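Local structure of protein (sliding clamp) (Enterobacteria phage RB69, 1B77) at residues A[8-13]-A[188-193]; A[15-20]-A[31-36]. The protein probably forms a three-subunit ring that encircles DNA and, by holding the replicative DNA polymerase, keeps it on its template as a processivity factor. One frame throughout, in Å; residues are numbered along the deposited sequence.

Interaction 1. Residues A[8-13]-A[188-193]; sequences IAILKN and KIQPGN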
loop_
_atom_site.group_PDB
_atom_site.type_symbol
_atom_site.label_atom_id
_atom_site.label_comp_id
_atom_site.label_asym_id
_atom_site.label_seq_id
_atom_site.Cartn_x
_atom_site.Cartn_y
_atom_site.Cartn_z
ATOM N N ILE A 8 -8.129 -21.459 8.562
ATOM C CA ILE A 8 -7.656 -20.707 7.409
ATOM C C ILE A 8 -6.463 -19.830 7.757
ATOM O O ILE A 8 -5.516 -19.717 6.974
ATOM C CB ILE A 8 -8.784 -19.815 6.824
ATOM C CG1 ILE A 8 -9.884 -20.704 6.218
ATOM C CG2 ILE A 8 -8.209 -18.865 5.772
ATOM C CD1 ILE A 8 -11.100 -19.942 5.683
ATOM N N ALA A 9 -6.506 -19.207 8.930
ATOM C CA ALA A 9 -5.411 -18.345 9.356
ATOM C C ALA A 9 -4.133 -19.152 9.573
ATOM O O ALA A 9 -3.042 -18.685 9.256
ATOM C CB ALA A 9 -5.789 -17.592 10.638
ATOM N N ILE A 10 -4.258 -20.364 10.104
ATOM C CA ILE A 10 -3.066 -21.168 10.320
ATOM C C ILE A 10 -2.544 -21.685 8.987
ATOM O O ILE A 10 -1.328 -21.777 8.785
ATOM C CB ILE A 10 -3.334 -22.345 11.276
ATOM C CG1 ILE A 10 -3.743 -21.800 12.651
ATOM C CG2 ILE A 10 -2.068 -23.188 11.418
ATOM C CD1 ILE A 10 -4.154 -22.868 13.686
ATOM N N LEU A 11 -3.455 -22.009 8.074
ATOM C CA LEU A 11 -3.049 -22.489 6.757
ATOM C C LEU A 11 -2.304 -21.397 5.996
ATOM O O LEU A 11 -1.435 -21.682 5.169
ATOM C CB LEU A 11 -4.272 -22.943 5.951
ATOM C CG LEU A 11 -4.759 -24.344 6.309
ATOM C CD1 LEU A 11 -6.086 -24.634 5.629
ATOM C CD2 LEU A 11 -3.678 -25.359 5.894
ATOM N N LYS A 12 -2.652 -20.147 6.280
ATOM C CA LYS A 12 -2.003 -19.021 5.630
ATOM C C LYS A 12 -0.560 -18.905 6.142
ATOM O O LYS A 12 0.338 -18.538 5.385
ATOM C CB LYS A 12 -2.780 -17.727 5.893
ATOM C CG LYS A 12 -2.596 -16.678 4.798
ATOM C CD LYS A 12 -3.426 -15.416 5.033
ATOM C CE LYS A 12 -3.271 -14.425 3.856
ATOM N NZ LYS A 12 -3.841 -14.938 2.551
ATOM N N ASN A 13 -0.329 -19.227 7.415
ATOM C CA ASN A 13 1.033 -19.181 7.952
ATOM C C ASN A 13 1.843 -20.302 7.296
ATOM O O ASN A 13 3.010 -20.118 6.964
ATOM C CB ASN A 13 1.029 -19.355 9.477
ATOM C CG ASN A 13 2.436 -19.537 10.059
ATOM O OD1 ASN A 13 2.804 -20.634 10.484
ATOM N ND2 ASN A 13 3.220 -18.462 10.080
ATOM N N LYS A 188 9.457 -18.457 10.355
ATOM C CA LYS A 188 8.120 -18.133 9.846
ATOM C C LYS A 188 7.083 -18.429 10.934
ATOM O O LYS A 188 6.044 -19.026 10.667
ATOM C CB LYS A 188 7.806 -18.988 8.610
ATOM C CG LYS A 188 8.900 -19.018 7.551
ATOM C CD LYS A 188 8.980 -17.726 6.764
ATOM C CE LYS A 188 10.149 -17.758 5.792
ATOM N NZ LYS A 188 10.075 -18.900 4.838
ATOM N N ILE A 189 7.386 -18.013 12.156
ATOM C CA ILE A 189 6.511 -18.236 13.302
ATOM C C ILE A 189 5.438 -17.158 13.429
ATOM O O ILE A 189 5.759 -15.976 13.523
ATOM C CB ILE A 189 7.338 -18.242 14.606
ATOM C CG1 ILE A 189 8.240 -19.472 14.647
ATOM C CG2 ILE A 189 6.427 -18.220 15.811
ATOM C CD1 ILE A 189 9.385 -19.416 13.685
ATOM N N GLN A 190 4.170 -17.555 13.452
ATOM C CA GLN A 190 3.094 -16.574 13.590
ATOM C C GLN A 190 3.117 -15.978 15.006
ATOM O O GLN A 190 3.639 -16.590 15.926
ATOM C CB GLN A 190 1.728 -17.226 13.310
ATOM C CG GLN A 190 1.294 -18.283 14.323
ATOM C CD GLN A 190 -0.136 -18.758 14.094
ATOM O OE1 GLN A 190 -0.726 -19.407 14.951
ATOM N NE2 GLN A 190 -0.690 -18.446 12.936
ATOM N N PRO A 191 2.561 -14.772 15.197
ATOM C CA PRO A 191 2.567 -14.167 16.537
ATOM C C PRO A 191 1.967 -15.015 17.662
ATOM O O PRO A 191 0.972 -15.703 17.474
ATOM C CB PRO A 191 1.815 -12.854 16.328
ATOM C CG PRO A 191 0.951 -13.134 15.138
ATOM C CD PRO A 191 1.888 -13.886 14.237
ATOM N N GLY A 192 2.599 -14.962 18.833
ATOM C CA GLY A 192 2.129 -15.727 19.981
ATOM C C GLY A 192 3.219 -16.020 21.003
ATOM O O GLY A 192 4.371 -15.607 20.831
ATOM N N ASN A 193 2.845 -16.726 22.073
ATOM C CA ASN A 193 3.771 -17.110 23.136
ATOM C C ASN A 193 4.258 -18.526 22.829
ATOM O O ASN A 193 3.458 -19.412 22.509
ATOM C CB ASN A 193 3.064 -17.110 24.491
ATOM C CG ASN A 193 2.539 -15.742 24.879
ATOM O OD1 ASN A 193 3.305 -14.803 25.082
ATOM N ND2 ASN A 193 1.224 -15.626 24.985
#

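Interaction 2. Residues A[15-20]-A[31-36]; sequences ASINSG and TRAVNG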
loop_
_atom_site.group_PDB
_atom_site.type_symbol
_atom_site.label_atom_id
_atom_site.label_comp_id
_atom_site.label_asym_id
_atom_site.label_seq_id
_atom_site.Cartn_x
_atom_site.Cartn_y
_atom_site.Cartn_z
ATOM N N ALA A 15 1.400 -21.596 4.263
ATOM C CA ALA A 15 1.700 -21.248 2.873
ATOM C C ALA A 15 2.953 -20.383 2.755
ATOM O O ALA A 15 3.585 -20.338 1.698
ATOM C CB ALA A 15 0.517 -20.524 2.235
ATOM N N SER A 16 3.314 -19.686 3.828
ATOM C CA SER A 16 4.508 -18.862 3.787
ATOM C C SER A 16 5.731 -19.768 3.986
ATOM O O SER A 16 6.862 -19.371 3.711
ATOM C CB SER A 16 4.461 -17.791 4.877
ATOM O OG SER A 16 4.663 -18.370 6.152
ATOM N N ILE A 17 5.499 -20.984 4.470
ATOM C CA ILE A 17 6.594 -21.930 4.667
ATOM C C ILE A 17 6.805 -22.751 3.394
ATOM O O ILE A 17 7.937 -23.028 3.008
ATOM C CB ILE A 17 6.315 -22.890 5.839
ATOM C CG1 ILE A 17 6.241 -22.095 7.144
ATOM C CG2 ILE A 17 7.424 -23.952 5.912
ATOM C CD1 ILE A 17 5.974 -22.923 8.366
ATOM N N ASN A 18 5.702 -23.132 2.761
ATOM C CA ASN A 18 5.705 -23.914 1.519
ATOM C C ASN A 18 4.434 -23.451 0.797
ATOM O O ASN A 18 3.335 -23.547 1.345
ATOM C CB ASN A 18 5.613 -25.423 1.829
ATOM C CG ASN A 18 5.805 -26.306 0.587
ATOM O OD1 ASN A 18 5.419 -25.943 -0.523
ATOM N ND2 ASN A 18 6.390 -27.485 0.787
ATOM N N SER A 19 4.579 -22.939 -0.421
ATOM C CA SER A 19 3.429 -22.448 -1.176
ATOM C C SER A 19 2.395 -23.530 -1.486
ATOM O O SER A 19 1.252 -23.222 -1.850
ATOM C CB SER A 19 3.904 -21.793 -2.479
ATOM O OG SER A 19 4.703 -22.692 -3.233
ATOM N N GLY A 20 2.787 -24.791 -1.349
ATOM C CA GLY A 20 1.859 -25.872 -1.620
ATOM C C GLY A 20 1.673 -26.738 -0.395
ATOM O O GLY A 20 2.389 -26.578 0.591
ATOM N N THR A 31 3.206 -29.238 7.262
ATOM C CA THR A 31 3.889 -28.854 6.046
ATOM C C THR A 31 5.374 -28.771 6.347
ATOM O O THR A 31 5.791 -28.741 7.511
ATOM C CB THR A 31 3.402 -27.478 5.538
ATOM O OG1 THR A 31 3.973 -27.214 4.248
ATOM C CG2 THR A 31 3.816 -26.373 6.506
ATOM N N ARG A 32 6.174 -28.749 5.293
ATOM C CA ARG A 32 7.610 -28.642 5.449
ATOM C C ARG A 32 8.155 -27.890 4.244
ATOM O O ARG A 32 7.686 -28.089 3.123
ATOM C CB ARG A 32 8.238 -30.034 5.557
ATOM C CG ARG A 32 9.755 -30.013 5.584
ATOM C CD ARG A 32 10.345 -31.337 6.064
ATOM N NE ARG A 32 11.800 -31.317 5.957
ATOM C CZ ARG A 32 12.613 -32.257 6.436
ATOM N NH1 ARG A 32 12.118 -33.316 7.068
ATOM N NH2 ARG A 32 13.926 -32.138 6.277
ATOM N N ALA A 33 9.134 -27.023 4.483
ATOM C CA ALA A 33 9.731 -26.229 3.419
ATOM C C ALA A 33 10.431 -27.102 2.377
ATOM O O ALA A 33 10.897 -28.204 2.674
ATOM C CB ALA A 33 10.718 -25.229 4.011
ATOM N N VAL A 34 10.484 -26.600 1.151
ATOM C CA VAL A 34 11.138 -27.312 0.071
ATOM C C VAL A 34 12.585 -27.607 0.449
ATOM O O VAL A 34 13.093 -28.682 0.158
ATOM C CB VAL A 34 11.111 -26.479 -1.234
ATOM C CG1 VAL A 34 11.957 -27.158 -2.318
ATOM C CG2 VAL A 34 9.667 -26.334 -1.713
ATOM N N ASN A 35 13.241 -26.655 1.111
ATOM C CA ASN A 35 14.639 -26.822 1.511
ATOM C C ASN A 35 14.785 -27.571 2.835
ATOM O O ASN A 35 15.889 -27.700 3.366
ATOM C CB ASN A 35 15.338 -25.469 1.616
ATOM C CG ASN A 35 14.741 -24.590 2.701
ATOM O OD1 ASN A 35 14.116 -25.082 3.634
ATOM N ND2 ASN A 35 14.962 -23.286 2.599
ATOM N N GLY A 36 13.664 -28.057 3.365
ATOM C CA GLY A 36 13.681 -28.823 4.600
ATOM C C GLY A 36 14.071 -28.148 5.901
ATOM O O GLY A 36 14.156 -28.820 6.932
HETATM O O HOH W 1 9.311 -24.050 0.824
HETATM O O HOH W 2 2.369 -25.187 3.329
#

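Interaction 1. Residues A[8-13]-A[188-193]
N13, on the helix, and Q190, in the loop, meet with their side chains crossing at about a right angle, and their amide planes are turned 47° against each other. CG of N13 is anti to the backbone N (chi1 171°), and its amide lies against the loop backbone. There N13 ND2 donates to the carbonyl O of K188 at 2.9 Å. The bond is nearly straight at the hydrogen (161°). K188 O lies close to the plane of the N13 amide, whereas the donor stands above the K188 carbonyl plane. The same nitrogen lies 3.8 Å from Q190 CB, so the bonded end of the amide also packs against the start of the glutamine chain. The Q190 chain, extended beyond CG, approaches A9 and I10 only loosely. K188 starts out facing the helix, but its ammonium end turns off and makes a weak hydrogen bond to S16 O. The other end of the N13 amide is held as well: OD1 is hydrogen-bonded to the hydroxyl of Y216, which also bonds the backbone N of Q190. With both ends engaged, the amide's rotation is fixed, and one tyrosine hydroxyl joins helix and loop. This is structural packing, a side-chain-to-backbone bond fastening helix 5-15 of the N-terminal family region to the C-terminal region's loop between strands 178-183 and 194-201. Beside them runs strand 215-219, whose Y216 and I218 also pack against I189. On the helix, I10 and L11 touch I29 of strand 28-32, and L11 reaches L61 of helix 57-64.

Interaction 2. Residues A[15-20]-A[31-36]
With OG1 anti to the backbone N (chi1 -173°), T31 brings its hydroxyl to 3.4 Å from N18 CB. A water links this hydroxyl to the carbonyl O of N18, lying 2.7 Å from T31 OG1. R32 takes part through its backbone: its carbonyl O receives N18 ND2 at 2.7 Å, in a bond of 163° at the hydrogen with the acceptor close to the N18 amide plane. The R32 side chain leaves the backbone facing away from 15-20 and touches P103. At A33, CB packs on I17, 4.0 Å from its CG2 and 3.7 Å from its O. V34 closes the contact: its backbone N donates to a second water, which in turn donates to I17 O, both at 2.8 Å. Beyond, A33 to G36 form a type I turn in the loop joining strand 28-32 to strand 38-44, and G36 has the positive phi that favours glycine. The N18 amide is gripped at both ends, for its OD1 accepts from G20 N at 3.0 Å. That bond makes an Asx turn, which here leads the chain from helix 5-15 into strand 21-23 while the opposite end of the amide fastens the turn to the end of strand 28-32 of the antiparallel sheet.

In the fold
From the N terminus, helix 5-15 supplies the first half of interaction 1 and the chain then turns through 15-20, the first half of interaction 2. Interaction 2 closes soon afterwards, at 31-36, around a short loop that includes strand 21-23. Interaction 1 closes only at 188-193, after 174 intervening residues, so the small loop is nested inside the large one. The local contact fixes the helix exit to strand 28-32, outermost within this chain in the six-stranded sheet. The distant one joins the N-terminal family region to the C-terminal one, both of which contribute strands to that sheet. K188 connects the two directly, its CB packing 3.8 Å from I17 CG1.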